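Local coordinates for protein titin (Homo sapiens, PDB 1WAA) that serves as a giant elastic scaffold of the muscle sarcomere, with immunoglobulin domains probably contributing to its resistance to stretching, at residues Gly20-Phe25 against Ile61-Asn66; Phe25-Ser30 against Val75-Ala80; Lys10-Val15 against Thr82-Asn87. All coordinates share one frame; numbering follows the deposited sequence.

Contact 1 (Gly20-Phe25 against Ile61-Asn66). With ZN (zinc ion), chain G; ZN (zinc ion), chain Y.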
loop_
_atom_site.group_PDB
_atom_site.type_symbol
_atom_site.label_atom_id
_atom_site.label_comp_id
_atom_site.label_asym_id
_atom_site.label_seq_id
_atom_site.Cartn_x
_atom_site.Cartn_y
_atom_site.Cartn_z
ATOM N N GLY E 20 21.432 -2.136 -24.942
ATOM C CA GLY E 20 20.289 -1.295 -25.264
ATOM C C GLY E 20 18.948 -1.866 -24.840
ATOM O O GLY E 20 17.938 -1.171 -24.889
ATOM N N GLU E 21 18.914 -3.127 -24.429
ATOM C CA GLU E 21 17.662 -3.686 -23.955
ATOM C C GLU E 21 17.498 -3.590 -22.442
ATOM O O GLU E 21 18.400 -3.122 -21.738
ATOM C CB GLU E 21 17.407 -5.101 -24.484
ATOM C CG GLU E 21 18.541 -6.090 -24.491
ATOM C CD GLU E 21 18.262 -7.280 -25.430
ATOM O OE1 GLU E 21 18.222 -8.437 -24.941
ATOM O OE2 GLU E 21 18.056 -7.070 -26.639
ATOM N N THR E 22 16.343 -4.005 -21.942
ATOM C CA THR E 22 16.115 -3.854 -20.524
ATOM C C THR E 22 16.194 -5.171 -19.791
ATOM O O THR E 22 15.848 -6.222 -20.331
ATOM C CB THR E 22 14.820 -3.046 -20.192
ATOM O OG1 THR E 22 13.869 -3.856 -19.490
ATOM C CG2 THR E 22 14.190 -2.479 -21.437
ATOM N N ALA E 23 16.681 -5.095 -18.565
ATOM C CA ALA E 23 16.847 -6.245 -17.712
ATOM C C ALA E 23 15.939 -6.024 -16.509
ATOM O O ALA E 23 15.808 -4.899 -16.040
ATOM C CB ALA E 23 18.326 -6.365 -17.278
ATOM N N HIS E 24 15.293 -7.086 -16.045
ATOM C CA HIS E 24 14.396 -7.024 -14.898
ATOM C C HIS E 24 14.935 -8.012 -13.903
ATOM O O HIS E 24 15.270 -9.132 -14.277
ATOM C CB HIS E 24 12.985 -7.470 -15.291
ATOM C CG HIS E 24 12.423 -6.723 -16.466
ATOM N ND1 HIS E 24 12.411 -7.240 -17.744
ATOM C CD2 HIS E 24 11.834 -5.504 -16.551
ATOM C CE1 HIS E 24 11.861 -6.361 -18.570
ATOM N NE2 HIS E 24 11.503 -5.297 -17.872
ATOM N N PHE E 25 15.065 -7.584 -12.649
ATOM C CA PHE E 25 15.457 -8.474 -11.559
ATOM C C PHE E 25 14.281 -8.572 -10.582
ATOM O O PHE E 25 13.453 -7.631 -10.453
ATOM C CB PHE E 25 16.669 -7.923 -10.838
ATOM C CG PHE E 25 17.935 -8.055 -11.623
ATOM C CD1 PHE E 25 18.738 -9.173 -11.474
ATOM C CD2 PHE E 25 18.313 -7.073 -12.543
ATOM C CE1 PHE E 25 19.935 -9.306 -12.206
ATOM C CE2 PHE E 25 19.490 -7.215 -13.285
ATOM C CZ PHE E 25 20.292 -8.333 -13.104
ATOM N N ILE E 61 11.214 -5.543 -7.235
ATOM C CA ILE E 61 11.643 -5.611 -8.623
ATOM C C ILE E 61 12.551 -4.457 -8.973
ATOM O O ILE E 61 12.351 -3.347 -8.487
ATOM C CB ILE E 61 10.402 -5.667 -9.531
ATOM C CG1 ILE E 61 9.702 -7.025 -9.366
ATOM C CG2 ILE E 61 10.740 -5.358 -11.027
ATOM C CD1 ILE E 61 8.218 -6.979 -9.584
ATOM N N LEU E 62 13.548 -4.720 -9.816
ATOM C CA LEU E 62 14.393 -3.665 -10.344
ATOM C C LEU E 62 14.346 -3.765 -11.858
ATOM O O LEU E 62 14.594 -4.852 -12.403
ATOM C CB LEU E 62 15.838 -3.872 -9.905
ATOM C CG LEU E 62 16.848 -2.903 -10.530
ATOM C CD1 LEU E 62 16.611 -1.486 -10.038
ATOM C CD2 LEU E 62 18.236 -3.330 -10.207
ATOM N N ILE E 63 13.991 -2.662 -12.514
ATOM C CA ILE E 63 14.017 -2.572 -13.982
ATOM C C ILE E 63 15.103 -1.592 -14.451
ATOM O O ILE E 63 15.137 -0.447 -14.005
ATOM C CB ILE E 63 12.659 -2.148 -14.602
ATOM C CG1 ILE E 63 11.494 -2.905 -13.960
ATOM C CG2 ILE E 63 12.691 -2.414 -16.126
ATOM C CD1 ILE E 63 10.114 -2.411 -14.389
ATOM N N LEU E 64 15.977 -2.064 -15.331
ATOM C CA LEU E 64 17.043 -1.235 -15.890
ATOM C C LEU E 64 16.890 -1.239 -17.409
ATOM O O LEU E 64 17.020 -2.275 -18.065
ATOM C CB LEU E 64 18.419 -1.773 -15.476
ATOM C CG LEU E 64 18.708 -2.060 -13.987
ATOM C CD1 LEU E 64 19.995 -2.881 -13.822
ATOM C CD2 LEU E 64 18.786 -0.770 -13.155
ATOM N N HIS E 65 16.558 -0.075 -17.943
ATOM C CA HIS E 65 16.304 0.116 -19.349
ATOM C C HIS E 65 17.577 0.522 -20.025
ATOM O O HIS E 65 18.479 1.089 -19.388
ATOM C CB HIS E 65 15.308 1.245 -19.521
ATOM C CG HIS E 65 13.913 0.881 -19.139
ATOM N ND1 HIS E 65 13.125 0.056 -19.912
ATOM C CD2 HIS E 65 13.154 1.241 -18.080
ATOM C CE1 HIS E 65 11.945 -0.082 -19.342
ATOM N NE2 HIS E 65 11.934 0.636 -18.234
ATOM N N ASN E 66 17.632 0.261 -21.334
ATOM C CA ASN E 66 18.734 0.704 -22.160
ATOM C C ASN E 66 20.089 0.350 -21.521
ATOM O O ASN E 66 20.960 1.210 -21.330
ATOM C CB ASN E 66 18.564 2.198 -22.457
ATOM C CG ASN E 66 19.197 2.609 -23.762
ATOM O OD1 ASN E 66 20.414 2.665 -23.869
ATOM N ND2 ASN E 66 18.365 2.907 -24.771
HETATM ZN ZN ZN G . 12.490 -9.010 -18.304
HETATM ZN ZN ZN Y . 10.124 1.103 -17.252
HETATM O O HOH W 1 15.930 -0.794 -23.238
HETATM O O HOH W 2 14.835 -9.631 -18.172
HETATM O O HOH W 3 9.130 2.752 -18.344
#
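A23 and F25 pair with L64 and L62 across two antiparallel strands, 23-25 and 61-64, whose axes approach to 4.7 Å at 168°. Both are hydrogen-bonded pairs, each closed by reciprocal N-H...O=C bonds; F25 N reaches L62 O at 2.8 Å. H24 and I63 form the non-hydrogen-bonded pair between them. Beyond A23 the ladder gives way to a water that donates to G20 O and accepts from N66 N. G20 has a positive phi (91°), where a CB would crowd the preceding carbonyl oxygen, so glycine suits the turn.

The face carrying A23, F25, L62 and L64 is apolar and looks into the domain. F25 CB lies 4.2 Å from L62 CB, while F25 CE2 meets L64 CD1 more loosely. On the other face I63 CG2, anti to its backbone N, comes obliquely to within 3.2 Å of H24 CD2, with I63 CG1 second, in the ring plane. I63 CG2 also sits over one face of the H65 ring, near its rim. T22 and H65 lie side by side, T22 CG2 approaching H65 ND1 obliquely at 3.1 Å.

H24 ND1 binds one zinc ion at 1.9 Å, alongside a water and a polar side chain of another chain. H65 NE2 binds a second zinc at 2.1 Å, shared with E52, a water and an acidic side chain of another chain. The contact thus has two chemistries: backbone bonds join the strands and their apolar face turns to the core, while the outer imidazoles coordinate zinc ions that bridge neighbouring molecules.

Contact 2 (Phe25-Ser30 against Val75-Ala80). With ZN (zinc ion), chain H.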
loop_
_atom_site.group_PDB
_atom_site.type_symbol
_atom_site.label_atom_id
_atom_site.label_comp_id
_atom_site.label_asym_id
_atom_site.label_seq_id
_atom_site.Cartn_x
_atom_site.Cartn_y
_atom_site.Cartn_z
ATOM N N PHE E 25 15.065 -7.584 -12.649
ATOM C CA PHE E 25 15.457 -8.474 -11.559
ATOM C C PHE E 25 14.281 -8.572 -10.582
ATOM O O PHE E 25 13.453 -7.631 -10.453
ATOM C CB PHE E 25 16.669 -7.923 -10.838
ATOM C CG PHE E 25 17.935 -8.055 -11.623
ATOM C CD1 PHE E 25 18.738 -9.173 -11.474
ATOM C CD2 PHE E 25 18.313 -7.073 -12.543
ATOM C CE1 PHE E 25 19.935 -9.306 -12.206
ATOM C CE2 PHE E 25 19.490 -7.215 -13.285
ATOM C CZ PHE E 25 20.292 -8.333 -13.104
ATOM N N GLU E 26 14.237 -9.697 -9.881
ATOM C CA GLU E 26 13.077 -10.030 -9.079
ATOM C C GLU E 26 13.534 -10.784 -7.830
ATOM O O GLU E 26 14.271 -11.764 -7.922
ATOM C CB GLU E 26 12.176 -10.915 -9.941
ATOM C CG GLU E 26 10.939 -11.399 -9.248
ATOM C CD GLU E 26 10.144 -12.371 -10.073
ATOM O OE1 GLU E 26 8.939 -12.518 -9.813
ATOM O OE2 GLU E 26 10.703 -12.995 -10.978
ATOM N N ILE E 27 13.103 -10.325 -6.658
ATOM C CA ILE E 27 13.364 -11.085 -5.421
ATOM C C ILE E 27 12.124 -11.120 -4.557
ATOM O O ILE E 27 11.367 -10.144 -4.514
ATOM C CB ILE E 27 14.569 -10.517 -4.642
ATOM C CG1 ILE E 27 14.886 -11.356 -3.399
ATOM C CG2 ILE E 27 14.334 -9.097 -4.245
ATOM C CD1 ILE E 27 16.161 -10.946 -2.733
ATOM N N GLU E 28 11.903 -12.239 -3.870
ATOM C CA GLU E 28 10.740 -12.370 -2.996
ATOM C C GLU E 28 11.174 -12.566 -1.549
ATOM O O GLU E 28 12.005 -13.431 -1.246
ATOM C CB GLU E 28 9.876 -13.546 -3.444
ATOM C CG GLU E 28 8.466 -13.513 -2.879
ATOM C CD GLU E 28 7.640 -14.672 -3.402
ATOM O OE1 GLU E 28 7.343 -15.603 -2.610
ATOM O OE2 GLU E 28 7.319 -14.668 -4.615
ATOM N N LEU E 29 10.599 -11.788 -0.649
ATOM C CA LEU E 29 10.948 -11.882 0.766
ATOM C C LEU E 29 9.917 -12.710 1.493
ATOM O O LEU E 29 8.871 -13.033 0.943
ATOM C CB LEU E 29 10.987 -10.474 1.377
ATOM C CG LEU E 29 12.314 -9.712 1.392
ATOM C CD1 LEU E 29 13.371 -10.244 0.410
ATOM C CD2 LEU E 29 12.082 -8.258 1.223
ATOM N N SER E 30 10.221 -13.035 2.746
ATOM C CA SER E 30 9.337 -13.829 3.596
ATOM C C SER E 30 8.149 -13.021 4.127
ATOM O O SER E 30 7.190 -13.603 4.634
ATOM C CB SER E 30 10.135 -14.429 4.767
ATOM O OG SER E 30 10.773 -13.389 5.483
ATOM N N VAL E 75 24.331 -7.222 -9.188
ATOM C CA VAL E 75 23.183 -6.516 -8.688
ATOM C C VAL E 75 22.911 -7.136 -7.323
ATOM O O VAL E 75 22.877 -8.364 -7.185
ATOM C CB VAL E 75 21.994 -6.702 -9.661
ATOM C CG1 VAL E 75 20.648 -6.314 -9.009
ATOM C CG2 VAL E 75 22.243 -5.924 -10.966
ATOM N N SER E 76 22.748 -6.302 -6.302
ATOM C CA SER E 76 22.453 -6.819 -4.971
ATOM C C SER E 76 21.250 -6.111 -4.347
ATOM O O SER E 76 20.886 -4.988 -4.733
ATOM C CB SER E 76 23.685 -6.755 -4.056
ATOM O OG SER E 76 24.069 -5.413 -3.811
ATOM N N PHE E 77 20.609 -6.798 -3.403
ATOM C CA PHE E 77 19.435 -6.255 -2.735
ATOM C C PHE E 77 19.601 -6.525 -1.251
ATOM O O PHE E 77 20.110 -7.572 -0.872
ATOM C CB PHE E 77 18.192 -6.966 -3.248
ATOM C CG PHE E 77 16.916 -6.564 -2.537
ATOM C CD1 PHE E 77 16.450 -7.298 -1.433
ATOM C CD2 PHE E 77 16.178 -5.449 -2.974
ATOM C CE1 PHE E 77 15.260 -6.956 -0.792
ATOM C CE2 PHE E 77 14.997 -5.069 -2.326
ATOM C CZ PHE E 77 14.517 -5.830 -1.239
ATOM N N GLN E 78 19.080 -5.630 -0.443
ATOM C CA GLN E 78 19.095 -5.876 1.001
ATOM C C GLN E 78 17.875 -5.250 1.648
ATOM O O GLN E 78 17.476 -4.132 1.304
ATOM C CB GLN E 78 20.346 -5.295 1.580
ATOM N N ALA E 79 17.249 -6.006 2.466
ATOM C CA ALA E 79 16.098 -5.546 3.237
ATOM C C ALA E 79 16.226 -6.100 4.637
ATOM O O ALA E 79 16.152 -7.313 4.842
ATOM C CB ALA E 79 14.803 -6.047 2.612
ATOM N N ALA E 80 16.422 -5.195 5.571
ATOM C CA ALA E 80 16.552 -5.544 6.977
ATOM C C ALA E 80 17.755 -6.483 7.162
ATOM O O ALA E 80 18.899 -6.029 7.221
ATOM C CB ALA E 80 15.266 -6.220 7.471
HETATM ZN ZN ZN H . 8.599 -14.292 -10.211
HETATM O O HOH W 4 9.139 -15.642 -8.580
#
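F25, I27 and L29 meet V75, F77 and A79 in the hydrophobic core of the immunoglobulin sandwich, where one sheet packs face to face on the other. Strands 25-29 and 75-79 belong to different sheets; their axes come no closer than 9.3 Å and run 25° apart, a spacing bridged by side chains.

V75 packs both methyls against one face of the F25 ring: CG1 lies 4.1 Å above the ring plane over its centre, and CG2 makes a CH-pi contact farther toward CZ and CE2. A beta-branched valine fits here because its two short arms can spread over an aromatic face. A second CH-pi contact follows, with I27 CG2 4.0 Å from the centroid of the F77 ring and only 13° off its normal. With I27 CG1 anti to the backbone N (chi1 -177°), CG2 is set between N and C, where it stands over the F77 ring, and I27 CD1 touches F77 CD1. L29 and F77 reach toward each other tip to tip, L29 CD1 standing 4.0 Å from F77 CE1; L29 CD2 settles on A79 CB at 3.8 Å, where a small residue accommodates it. W38, edge-to-face with F77, continues the core.

E26 projects from the opposite side of its strand and grips a zinc ion unequally, through OE1 at 1.9 Å and OE2 at 2.6 Å, with a water and an acidic and a polar side chain of another chain; E28 OE2 forms salt bridges with K59 and K10. Cohesion between the two sheets therefore comes from dispersion and CH-pi contacts among buried carbons, whereas the acidic groups of strand 25-29 engage metal and lysines on its outer side.

Contact 3 (Lys10-Val15 against Thr82-Asn87). Unlike the reference sequence in segment 82-87: T82 (reference Ala).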
loop_
_atom_site.group_PDB
_atom_site.type_symbol
_atom_site.label_atom_id
_atom_site.label_comp_id
_atom_site.label_asym_id
_atom_site.label_seq_id
_atom_site.Cartn_x
_atom_site.Cartn_y
_atom_site.Cartn_z
ATOM N N LYS E 10 12.560 -16.302 -2.542
ATOM C CA LYS E 10 12.954 -16.620 -3.919
ATOM C C LYS E 10 14.081 -15.661 -4.344
ATOM O O LYS E 10 13.888 -14.437 -4.409
ATOM C CB LYS E 10 11.737 -16.466 -4.882
ATOM C CG LYS E 10 10.520 -17.409 -4.571
ATOM C CE LYS E 10 7.927 -17.838 -5.069
ATOM N NZ LYS E 10 6.765 -17.236 -5.769
ATOM N N PRO E 11 15.371 -16.102 -4.322
ATOM C CA PRO E 11 16.514 -15.209 -4.473
ATOM C C PRO E 11 16.596 -14.538 -5.846
ATOM O O PRO E 11 15.933 -14.967 -6.793
ATOM C CB PRO E 11 17.710 -16.162 -4.282
ATOM C CG PRO E 11 17.203 -17.489 -4.730
ATOM C CD PRO E 11 15.791 -17.512 -4.205
ATOM N N LEU E 12 17.405 -13.488 -5.944
ATOM C CA LEU E 12 17.764 -12.931 -7.216
ATOM C C LEU E 12 18.455 -13.998 -8.044
ATOM O O LEU E 12 19.234 -14.814 -7.520
ATOM C CB LEU E 12 18.763 -11.812 -6.986
ATOM C CG LEU E 12 18.471 -10.321 -7.148
ATOM C CD1 LEU E 12 17.006 -9.922 -7.182
ATOM C CD2 LEU E 12 19.299 -9.516 -6.117
ATOM N N TYR E 13 18.184 -14.012 -9.339
ATOM C CA TYR E 13 19.035 -14.794 -10.243
ATOM C C TYR E 13 19.562 -13.931 -11.380
ATOM O O TYR E 13 19.040 -12.833 -11.646
ATOM C CB TYR E 13 18.378 -16.103 -10.753
ATOM C CG TYR E 13 16.992 -15.963 -11.343
ATOM C CD1 TYR E 13 16.643 -14.839 -12.126
ATOM C CD2 TYR E 13 16.025 -16.964 -11.128
ATOM C CE1 TYR E 13 15.360 -14.701 -12.664
ATOM C CE2 TYR E 13 14.732 -16.849 -11.668
ATOM C CZ TYR E 13 14.407 -15.708 -12.430
ATOM O OH TYR E 13 13.140 -15.582 -12.963
ATOM N N GLY E 14 20.633 -14.421 -12.003
ATOM C CA GLY E 14 21.335 -13.695 -13.046
ATOM C C GLY E 14 20.450 -13.458 -14.241
ATOM O O GLY E 14 19.575 -14.280 -14.533
ATOM N N VAL E 15 20.677 -12.321 -14.907
ATOM C CA VAL E 15 19.978 -11.912 -16.125
ATOM C C VAL E 15 21.025 -11.588 -17.176
ATOM O O VAL E 15 22.061 -10.978 -16.872
ATOM C CB VAL E 15 19.100 -10.644 -15.889
ATOM C CG1 VAL E 15 18.447 -10.147 -17.189
ATOM C CG2 VAL E 15 18.038 -10.913 -14.814
ATOM N N THR E 82 17.848 -9.591 5.245
ATOM C CA THR E 82 17.902 -10.397 4.022
ATOM C C THR E 82 18.741 -9.740 2.934
ATOM O O THR E 82 18.567 -8.555 2.625
ATOM C CB THR E 82 16.496 -10.559 3.490
ATOM O OG1 THR E 82 16.191 -9.498 2.595
ATOM C CG2 THR E 82 15.488 -10.505 4.596
ATOM N N LYS E 83 19.635 -10.535 2.353
ATOM C CA LYS E 83 20.497 -10.075 1.250
ATOM C C LYS E 83 20.567 -11.136 0.135
ATOM O O LYS E 83 20.482 -12.346 0.393
ATOM C CB LYS E 83 21.916 -9.745 1.767
ATOM C CG LYS E 83 23.041 -10.393 0.939
ATOM C CD LYS E 83 24.095 -9.394 0.401
ATOM C CE LYS E 83 23.584 -8.549 -0.776
ATOM N NZ LYS E 83 22.919 -7.292 -0.356
ATOM N N SER E 84 20.620 -10.655 -1.104
ATOM C CA SER E 84 20.725 -11.515 -2.279
ATOM C C SER E 84 21.536 -10.748 -3.311
ATOM O O SER E 84 21.455 -9.506 -3.358
ATOM C CB SER E 84 19.334 -11.811 -2.845
ATOM O OG SER E 84 19.378 -12.906 -3.736
ATOM N N ALA E 85 22.321 -11.482 -4.105
ATOM C CA ALA E 85 23.079 -10.938 -5.231
ATOM C C ALA E 85 23.007 -11.884 -6.413
ATOM O O ALA E 85 22.988 -13.107 -6.243
ATOM C CB ALA E 85 24.530 -10.691 -4.856
ATOM N N ALA E 86 22.979 -11.306 -7.612
ATOM C CA ALA E 86 23.108 -12.056 -8.851
ATOM C C ALA E 86 23.815 -11.179 -9.881
ATOM O O ALA E 86 24.011 -9.977 -9.667
ATOM C CB ALA E 86 21.744 -12.487 -9.352
ATOM N N ASN E 87 24.190 -11.777 -10.998
ATOM C CA ASN E 87 24.968 -11.078 -12.008
ATOM C C ASN E 87 24.137 -10.512 -13.143
ATOM O O ASN E 87 23.225 -11.163 -13.647
ATOM C CB ASN E 87 26.039 -12.004 -12.566
ATOM C CG ASN E 87 27.131 -12.287 -11.564
ATOM O OD1 ASN E 87 27.705 -13.371 -11.557
ATOM N ND2 ASN E 87 27.435 -11.314 -10.713
#
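L12 and S84 meet through both backbone and side chain. The hydroxyl oxygen of S84 accepts a hydrogen bond from L12 N at 3.0 Å. S84 OG is anti to its own backbone N (chi1 -164°), and in that position it also lies near P11 CB and 3.5 Å from L12 CB. A serine suits the spot: it is small enough to be buried under the loop, yet supplies an acceptor to an amide of segment 10-15, which is irregular here.

The L12 side chain turns inward. Its torsions, chi1 -108° and chi2 17°, are away from the usual staggered values, and its CD2 comes to rest 3.5 Å from S84 O. Deeper in, it packs on I27 and F77, so leucine provides the apolar bulk that plugs the seam between the two sheets. A86 sits below the next turn of the chain. Its CB touches L12 CB at 3.9 Å and presses beneath the Y13-G14 peptide, 3.3 Å from Y13 C and 3.5 Å from G14 N. A methyl is about as much as this close approach admits. The Y13 side chain, by contrast, points away from strand 82-91, on the exposed side.

At the far end V15 N donates to N87 O at 3.1 Å, and G14 CA makes a CH...O contact with the same oxygen. Here the loop joins strand 82-91 in parallel, opening the pairing of strands 15-18 and 82-91, called A' and G in this domain. Pulling on the two ends of the domain shears this parallel pair, so these bonds probably belong to the patch that resists force, with a serine hydroxyl and close-fitting methyl and leucine contacts backing them in the loop between strands 8-10 and 15-18.

The three contacts build one sandwich from different directions. Contact 1 knits strands within one sheet, contact 2 presses that sheet on the other, and contact 3 lays the loop from the first sheet along the edge region of the second. Contacts 2 and 3 are closest, with centres about 7 Å apart: I27 CD1 reaches S84 CB at 3.3 Å, and V75 N probably hydrogen-bonds to A86 O at 2.8 Å. Contact 1 lies about 15 Å from contact 2 and 14 Å from contact 3, yet F25 belongs to both contacts 1 and 2 and touches V15. The zinc ions held by H24, E26 and H65 (with E52) lie on the outer side of the first sheet, away from this shared core.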